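Local coordinates for uncharacterized protein (Bacteroides vulgatus, PDB 4Q88), which is of unknown specific function but probably acts as a hydrolase, as a member of glycoside hydrolase family 88, at residues S134-W139 against L165-Q170; Q170-T175 against G185-D190; E18-V23 against C52-N57. All coordinates share one frame; numbering follows the deposited sequence.

Contact 1: residues S134-W139 against L165-Q170; sequences SKLDYW and LEKLHQ. With EDO (1,2-ethanediol), chain E.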
# COMPACT_ATOMS: atom_id res chain seq x y z
N SER A 134 -13.96 -22.10 -2.73
CA SER A 134 -14.93 -21.75 -1.69
C SER A 134 -14.25 -21.03 -0.50
O SER A 134 -14.92 -20.37 0.28
CB SER A 134 -15.69 -23.01 -1.23
OG SER A 134 -14.83 -23.87 -0.52
N LYS A 135 -12.94 -21.17 -0.38
CA LYS A 135 -12.14 -20.48 0.65
C LYS A 135 -12.30 -18.96 0.60
O LYS A 135 -12.32 -18.35 -0.50
CB LYS A 135 -10.69 -20.84 0.44
CG LYS A 135 -9.71 -20.26 1.43
CD LYS A 135 -8.32 -20.84 1.17
CE LYS A 135 -7.25 -20.16 2.00
NZ LYS A 135 -7.28 -20.62 3.42
N LEU A 136 -12.47 -18.35 1.79
CA LEU A 136 -12.69 -16.94 1.89
C LEU A 136 -11.60 -16.17 2.64
O LEU A 136 -11.65 -14.94 2.62
CB LEU A 136 -14.02 -16.63 2.52
CG LEU A 136 -15.25 -17.31 1.85
CD1 LEU A 136 -16.50 -17.07 2.66
CD2 LEU A 136 -15.41 -16.82 0.43
N ASP A 137 -10.75 -16.87 3.40
CA ASP A 137 -9.82 -16.22 4.30
C ASP A 137 -8.45 -16.04 3.67
O ASP A 137 -7.42 -16.23 4.31
CB ASP A 137 -9.76 -16.98 5.64
CG ASP A 137 -9.23 -18.40 5.49
OD1 ASP A 137 -9.20 -18.97 4.39
OD2 ASP A 137 -8.79 -18.95 6.52
N TYR A 138 -8.42 -15.62 2.42
CA TYR A 138 -7.17 -15.36 1.74
C TYR A 138 -6.39 -14.15 2.27
O TYR A 138 -5.17 -14.09 2.07
CB TYR A 138 -7.44 -15.15 0.24
CG TYR A 138 -7.72 -16.45 -0.52
CD1 TYR A 138 -6.67 -17.31 -0.86
CD2 TYR A 138 -9.02 -16.82 -0.90
CE1 TYR A 138 -6.90 -18.49 -1.54
CE2 TYR A 138 -9.26 -17.99 -1.55
CZ TYR A 138 -8.21 -18.83 -1.89
OH TYR A 138 -8.45 -19.99 -2.57
N TRP A 139 -7.09 -13.17 2.86
CA TRP A 139 -6.46 -11.90 3.26
C TRP A 139 -6.41 -11.95 4.80
O TRP A 139 -7.11 -11.23 5.51
CB TRP A 139 -7.31 -10.71 2.74
CG TRP A 139 -7.36 -10.63 1.28
CD1 TRP A 139 -6.59 -11.34 0.38
CD2 TRP A 139 -8.21 -9.79 0.51
NE1 TRP A 139 -6.93 -10.98 -0.90
CE2 TRP A 139 -7.94 -10.05 -0.84
CE3 TRP A 139 -9.20 -8.85 0.85
CZ2 TRP A 139 -8.57 -9.37 -1.87
CZ3 TRP A 139 -9.88 -8.21 -0.20
CH2 TRP A 139 -9.57 -8.47 -1.52
N LEU A 165 -15.71 -7.66 -7.99
CA LEU A 165 -16.20 -6.67 -7.04
C LEU A 165 -16.99 -7.29 -5.92
O LEU A 165 -16.97 -6.75 -4.81
CB LEU A 165 -16.98 -5.55 -7.75
CG LEU A 165 -16.17 -4.82 -8.85
CD1 LEU A 165 -17.04 -3.74 -9.45
CD2 LEU A 165 -14.85 -4.25 -8.38
N GLU A 166 -17.65 -8.44 -6.15
CA GLU A 166 -18.31 -9.18 -5.08
C GLU A 166 -17.25 -9.86 -4.18
O GLU A 166 -17.33 -9.81 -2.96
CB GLU A 166 -19.31 -10.21 -5.65
CG GLU A 166 -19.88 -11.23 -4.66
CD GLU A 166 -20.59 -10.63 -3.46
OE1 GLU A 166 -21.32 -9.62 -3.65
OE2 GLU A 166 -20.41 -11.16 -2.32
N LYS A 167 -16.23 -10.46 -4.78
CA LYS A 167 -15.20 -11.11 -3.98
C LYS A 167 -14.31 -10.11 -3.23
O LYS A 167 -13.77 -10.45 -2.13
CB LYS A 167 -14.36 -12.06 -4.86
CG LYS A 167 -15.11 -13.34 -5.23
CD LYS A 167 -15.04 -14.41 -4.14
CE LYS A 167 -16.00 -15.57 -4.36
NZ LYS A 167 -16.01 -16.52 -3.22
N LEU A 168 -14.12 -8.92 -3.81
CA LEU A 168 -13.44 -7.81 -3.06
C LEU A 168 -14.12 -7.66 -1.67
O LEU A 168 -13.45 -7.71 -0.63
CB LEU A 168 -13.52 -6.50 -3.84
CG LEU A 168 -13.15 -5.19 -3.12
CD1 LEU A 168 -11.74 -5.25 -2.63
CD2 LEU A 168 -13.34 -4.02 -4.07
N HIS A 169 -15.44 -7.59 -1.67
CA HIS A 169 -16.20 -7.41 -0.45
C HIS A 169 -16.17 -8.66 0.44
O HIS A 169 -16.01 -8.54 1.67
CB HIS A 169 -17.62 -7.04 -0.77
CG HIS A 169 -18.43 -6.65 0.42
ND1 HIS A 169 -19.32 -7.53 1.01
CD2 HIS A 169 -18.50 -5.50 1.13
CE1 HIS A 169 -19.87 -6.94 2.06
NE2 HIS A 169 -19.41 -5.70 2.13
N GLN A 170 -16.30 -9.84 -0.17
CA GLN A 170 -16.38 -11.04 0.60
C GLN A 170 -15.06 -11.31 1.34
O GLN A 170 -15.08 -11.59 2.54
CB GLN A 170 -16.78 -12.18 -0.29
CG GLN A 170 -17.00 -13.45 0.47
CD GLN A 170 -17.61 -14.53 -0.40
OE1 GLN A 170 -17.23 -14.72 -1.56
NE2 GLN A 170 -18.52 -15.26 0.19
C1 EDO E . -11.92 -25.46 -2.99
O1 EDO E . -13.17 -25.05 -3.53
C2 EDO E . -11.86 -25.11 -1.52
O2 EDO E . -11.34 -23.78 -1.23
O HOH W 1 -13.27 -17.58 -2.89
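The forked end of L136 leans on the side-chain amide of Q170, the two side chains running obliquely past each other. In one of the two conformers modelled for Q170, L136 CD2 comes to 3.3 Å from Q170 CD and L136 CD1 lies 3.7 Å from Q170 NE2; for the other this closeness is doubtful. L136 carries CG opposite its own carbonyl carbon (chi1 -53°), a turn that brings the branch from the loop to helix 163-179. K167 suits the neighbouring place because its chain is long: bent at chi2 (-83°), it sets NZ 3.7 Å from L136 CD2 and, with certainty in that conformer of Q170 alone, 2.7 Å from Q170 OE1, a hydrogen bond tilted 32° from the carbonyl plane. A water 3.0 Å from K167 NZ can also reach K135 O, probably linking the loop backbone to the helix. With an alanine here in place of L136, the ammonium of K167 and the amide of Q170 would probably lose apolar cover, and the amide be freer to turn. Deeper in, the broad indole of W139 reaches the helix. Its CH2 meets L168 CD1 at 4.0 Å, its CZ3 approaches L168 O obliquely at 3.6 Å, and the ring of Y171 packs edge-to-face with it. A helix-connecting loop is thus packed on a later helix, in a mainly helical chain consistent with the (alpha/alpha)6 barrel of six-hairpin glycosidases.

Contact 2: residues Q170-T175 against G185-D190; sequences QYLTVT and GLYYRD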
# COMPACT_ATOMS: atom_id res chain seq x y z
N GLN A 170 -16.30 -9.84 -0.17
CA GLN A 170 -16.38 -11.04 0.60
C GLN A 170 -15.06 -11.31 1.34
O GLN A 170 -15.08 -11.59 2.54
CB GLN A 170 -16.78 -12.18 -0.29
CG GLN A 170 -17.00 -13.45 0.47
CD GLN A 170 -17.61 -14.53 -0.40
OE1 GLN A 170 -17.23 -14.72 -1.56
NE2 GLN A 170 -18.52 -15.26 0.19
N TYR A 171 -13.93 -11.17 0.64
CA TYR A 171 -12.63 -11.34 1.29
C TYR A 171 -12.36 -10.28 2.36
O TYR A 171 -11.80 -10.58 3.41
CB TYR A 171 -11.48 -11.37 0.26
CG TYR A 171 -11.53 -12.48 -0.79
CD1 TYR A 171 -12.21 -13.68 -0.57
CD2 TYR A 171 -10.87 -12.32 -1.99
CE1 TYR A 171 -12.22 -14.71 -1.53
CE2 TYR A 171 -10.89 -13.32 -2.96
CZ TYR A 171 -11.57 -14.52 -2.73
OH TYR A 171 -11.54 -15.54 -3.67
N LEU A 172 -12.73 -9.03 2.10
CA LEU A 172 -12.49 -7.95 3.07
C LEU A 172 -13.34 -8.18 4.31
O LEU A 172 -12.86 -8.01 5.43
CB LEU A 172 -12.81 -6.60 2.46
CG LEU A 172 -12.96 -5.45 3.46
CD1 LEU A 172 -11.62 -5.19 4.10
CD2 LEU A 172 -13.50 -4.22 2.72
N THR A 173 -14.53 -8.73 4.12
CA THR A 173 -15.40 -9.04 5.28
C THR A 173 -14.73 -10.02 6.20
O THR A 173 -14.82 -9.88 7.43
CB THR A 173 -16.78 -9.58 4.81
OG1 THR A 173 -17.42 -8.54 4.10
CG2 THR A 173 -17.64 -9.91 5.96
N VAL A 174 -14.02 -11.00 5.66
CA VAL A 174 -13.30 -11.96 6.48
C VAL A 174 -12.10 -11.31 7.19
O VAL A 174 -11.83 -11.56 8.37
CB VAL A 174 -12.91 -13.21 5.67
CG1 VAL A 174 -12.07 -14.16 6.51
CG2 VAL A 174 -14.17 -13.97 5.26
N THR A 175 -11.36 -10.48 6.48
CA THR A 175 -10.26 -9.71 7.09
C THR A 175 -10.78 -8.94 8.30
O THR A 175 -10.19 -9.00 9.40
CB THR A 175 -9.64 -8.74 6.08
OG1 THR A 175 -9.14 -9.49 4.94
CG2 THR A 175 -8.52 -7.89 6.77
N GLY A 185 -11.61 1.78 15.20
CA GLY A 185 -11.56 2.14 13.77
C GLY A 185 -10.22 1.86 13.15
O GLY A 185 -9.84 2.53 12.17
N LEU A 186 -9.49 0.87 13.70
CA LEU A 186 -8.19 0.47 13.14
C LEU A 186 -8.11 -1.04 13.10
O LEU A 186 -8.89 -1.72 13.80
CB LEU A 186 -7.04 1.04 14.00
CG LEU A 186 -6.90 2.56 14.10
CD1 LEU A 186 -5.83 2.90 15.13
CD2 LEU A 186 -6.52 3.14 12.76
N TYR A 187 -7.19 -1.54 12.28
CA TYR A 187 -6.90 -2.94 12.10
C TYR A 187 -5.68 -3.38 12.91
O TYR A 187 -4.61 -2.71 12.90
CB TYR A 187 -6.56 -3.27 10.65
CG TYR A 187 -7.74 -3.17 9.71
CD1 TYR A 187 -8.05 -1.99 9.09
CD2 TYR A 187 -8.50 -4.28 9.42
CE1 TYR A 187 -9.14 -1.91 8.23
CE2 TYR A 187 -9.55 -4.24 8.55
CZ TYR A 187 -9.88 -3.05 7.96
OH TYR A 187 -10.96 -3.00 7.12
N TYR A 188 -5.83 -4.53 13.58
CA TYR A 188 -4.70 -5.31 14.09
C TYR A 188 -4.00 -5.95 12.89
O TYR A 188 -4.63 -6.21 11.84
CB TYR A 188 -5.16 -6.41 15.04
CG TYR A 188 -5.85 -5.87 16.28
CD1 TYR A 188 -5.10 -5.29 17.32
CD2 TYR A 188 -7.22 -5.94 16.42
CE1 TYR A 188 -5.72 -4.76 18.44
CE2 TYR A 188 -7.85 -5.42 17.56
CZ TYR A 188 -7.09 -4.84 18.57
OH TYR A 188 -7.72 -4.31 19.70
N ARG A 189 -2.72 -6.17 13.04
CA ARG A 189 -1.97 -6.64 11.88
C ARG A 189 -2.22 -8.08 11.45
O ARG A 189 -2.03 -8.40 10.29
CB ARG A 189 -0.51 -6.31 11.97
CG ARG A 189 0.29 -7.21 12.86
CD ARG A 189 1.77 -6.89 12.79
NE ARG A 189 2.46 -7.34 11.57
CZ ARG A 189 3.78 -7.31 11.42
NH1 ARG A 189 4.56 -6.88 12.44
NH2 ARG A 189 4.35 -7.71 10.29
N ASP A 190 -2.63 -8.95 12.38
CA ASP A 190 -3.05 -10.31 12.06
C ASP A 190 -3.68 -10.88 13.35
O ASP A 190 -3.74 -10.18 14.39
CB ASP A 190 -1.90 -11.19 11.53
CG ASP A 190 -0.77 -11.39 12.55
OD1 ASP A 190 -1.05 -11.69 13.75
OD2 ASP A 190 0.40 -11.21 12.14
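A small, weakly bonded antiparallel pair of strands, about 180-181 and 186-187, follows helix 163-179 and folds back so that Y187 reaches L172 and T175 on that helix. Y187 alone carries the strand's side of the contact. Y187 OH lies 3.8 Å from L172 CD1, and the ring carbon Y187 CE2 is 4.2 Å from T175 CG2. Both helix side chains run at about a right angle to the tyrosine, and the threonine methyl approaches the ring obliquely. L172 and T175 lie three residues apart, nearly one turn, so their methyls address one long side chain at its tip and partway along the ring. T175 divides its two branches: CG2, anti to the backbone N with OG1 at chi1 -59°, serves the tyrosine, whereas OG1 hydrogen-bonds W139 O in the loop before helix 144-159. A threonine suits this place by offering both a methyl and a hydroxyl. Around Y187, L145 of helix 144-159 and A215 and F219 of helix 209-225 add apolar packing. Y187 OH bonds D176 OD1 and R239 NH1, and Y187 N bonds D212 OD1. Between the two segments there is packing alone; the hydrogen bond that joins this helix to the tyrosine comes one residue further on, at D176. Charged residues thus satisfy the polar tip of a buried tyrosine, and would probably polarise the O-H and help fix the ring.

Contact 3: residues E18-V23 against C52-N57; sequences EIIHRV and CALTGN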
# COMPACT_ATOMS: atom_id res chain seq x y z
N GLU A 18 10.97 18.14 -8.44
CA GLU A 18 12.40 17.91 -8.24
C GLU A 18 12.66 16.76 -7.25
O GLU A 18 13.54 15.91 -7.47
CB GLU A 18 13.10 19.19 -7.74
CG GLU A 18 14.60 19.03 -7.64
CD GLU A 18 15.05 18.35 -6.35
OE1 GLU A 18 14.44 18.58 -5.28
OE2 GLU A 18 16.04 17.59 -6.39
N ILE A 19 11.91 16.76 -6.16
CA ILE A 19 12.00 15.69 -5.14
C ILE A 19 11.63 14.34 -5.74
O ILE A 19 12.38 13.37 -5.60
CB ILE A 19 11.11 16.00 -3.93
CG1 ILE A 19 11.72 17.17 -3.14
CG2 ILE A 19 10.97 14.75 -3.05
CD1 ILE A 19 10.83 17.77 -2.08
N ILE A 20 10.49 14.30 -6.44
CA ILE A 20 10.01 13.07 -7.05
C ILE A 20 11.06 12.51 -7.99
O ILE A 20 11.42 11.33 -7.93
CB ILE A 20 8.65 13.31 -7.73
CG1 ILE A 20 7.58 13.52 -6.65
CG2 ILE A 20 8.26 12.15 -8.60
CD1 ILE A 20 6.25 13.97 -7.20
N HIS A 21 11.57 13.36 -8.86
CA HIS A 21 12.56 12.87 -9.80
C HIS A 21 13.89 12.49 -9.13
O HIS A 21 14.49 11.51 -9.52
CB HIS A 21 12.77 13.89 -10.92
CG HIS A 21 11.60 14.05 -11.82
ND1 HIS A 21 11.12 13.01 -12.58
CD2 HIS A 21 10.83 15.12 -12.11
CE1 HIS A 21 10.11 13.44 -13.32
NE2 HIS A 21 9.89 14.70 -13.02
N ARG A 22 14.32 13.25 -8.12
CA ARG A 22 15.54 12.91 -7.36
C ARG A 22 15.46 11.51 -6.78
O ARG A 22 16.33 10.65 -6.98
CB ARG A 22 15.77 13.93 -6.24
CG ARG A 22 17.11 13.73 -5.57
CD ARG A 22 17.29 14.48 -4.27
NE ARG A 22 16.53 15.71 -4.11
CZ ARG A 22 16.22 16.23 -2.92
NH1 ARG A 22 16.60 15.63 -1.79
NH2 ARG A 22 15.49 17.33 -2.85
N VAL A 23 14.35 11.25 -6.08
CA VAL A 23 14.11 9.93 -5.45
C VAL A 23 14.00 8.81 -6.45
O VAL A 23 14.63 7.76 -6.29
CB VAL A 23 12.85 9.98 -4.55
CG1 VAL A 23 12.45 8.60 -4.03
CG2 VAL A 23 13.05 10.96 -3.42
N CYS A 52 4.46 7.79 -13.10
CA CYS A 52 4.14 7.82 -14.54
C CYS A 52 2.82 8.48 -14.81
O CYS A 52 2.66 9.25 -15.80
CB CYS A 52 4.15 6.45 -15.16
SG CYS A 52 5.76 5.69 -15.20
N ALA A 53 1.82 8.23 -13.97
CA ALA A 53 0.55 8.93 -14.13
C ALA A 53 0.68 10.44 -13.98
O ALA A 53 -0.04 11.22 -14.61
CB ALA A 53 -0.49 8.39 -13.13
N LEU A 54 1.52 10.87 -13.05
CA LEU A 54 1.66 12.29 -12.73
C LEU A 54 2.51 12.98 -13.79
O LEU A 54 2.29 14.15 -14.05
CB LEU A 54 2.36 12.49 -11.40
CG LEU A 54 2.52 13.90 -10.89
CD1 LEU A 54 1.18 14.47 -10.44
CD2 LEU A 54 3.52 13.90 -9.74
N THR A 55 3.45 12.26 -14.37
CA THR A 55 4.51 12.90 -15.16
C THR A 55 4.58 12.49 -16.63
O THR A 55 5.19 13.18 -17.45
CB THR A 55 5.93 12.63 -14.58
OG1 THR A 55 6.28 11.25 -14.74
CG2 THR A 55 6.05 13.09 -13.12
N GLY A 56 4.03 11.34 -16.96
CA GLY A 56 4.16 10.80 -18.29
C GLY A 56 5.54 10.39 -18.73
O GLY A 56 5.79 10.22 -19.92
N ASN A 57 6.44 10.19 -17.78
CA ASN A 57 7.84 9.98 -18.09
C ASN A 57 8.03 8.61 -18.75
O ASN A 57 7.77 7.58 -18.14
CB ASN A 57 8.69 10.14 -16.83
CG ASN A 57 10.18 10.00 -17.10
OD1 ASN A 57 10.64 8.97 -17.55
ND2 ASN A 57 10.94 11.04 -16.80
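H21 of helix 13-30 reaches across to T55 at the C-terminal end of helix 39-55 and N57 just beyond it, and its side chain can be followed outward atom by atom. CB leads off alongside the other segment, and CG is set opposite the carbonyl carbon (chi1 -69°), which swings the imidazole toward its partners. In the ring, ND1 is hydrogen-bonded to the hydroxyl of Y60, which probably helps to fix the ring's rotation. CE1 then meets T55 CG2 at 4.1 Å and, more loosely, N57 ND2 at 4.3 Å; NE2 lies 4.2 Å from the same threonine methyl. T55 and H21 come from opposite directions, the methyl reaching the ring obliquely. A histidine fits here because one nitrogen can take a polar partner while the ring carbon beside it packs against a methyl. T55 likewise works with both branches: CG2 faces the ring, and OG1, placed between its backbone N and carbonyl carbon (chi1 69°), accepts N57 N at 3.2 Å in an ST turn and also bonds V51 O. G56, between them, has a positive phi that glycine adopts easily, and N57 then caps the next helix, its OD1 bonding the backbone N of Y60. On the neighbouring position of each helix, I20 CD1 touches L54 CD2 at 3.7 Å, the two aliphatic chains crossing at about a right angle. This is a surface contact between consecutive helices: I20 also packs on A351 and V355 of helix 341-358, so helix 13-30 lies against both helix 39-55 and the C-terminal helix, while Y60 of helix 58-70 completes the group round the imidazole.

From the N terminus, contact 3 comes first: it brings helix 13-30 together with the end of helix 39-55, closing a loop of 28 residues. Contact 1 follows, bringing the loop after helix 117-132 onto helix 163-179 across 25 residues that include all of helix 144-159. Contact 2 then closes a short span of nine residues, returning strand 186-187 to the same helix. The three lie in series; none nests within or crosses another. Contacts 1 and 2 share Q170, and a probable hydrogen bond from T175 OG1 to W139 O joins them. Contact 3 lies on the opposite side of the chain's centre, about 35 Å from contact 1, centre to centre.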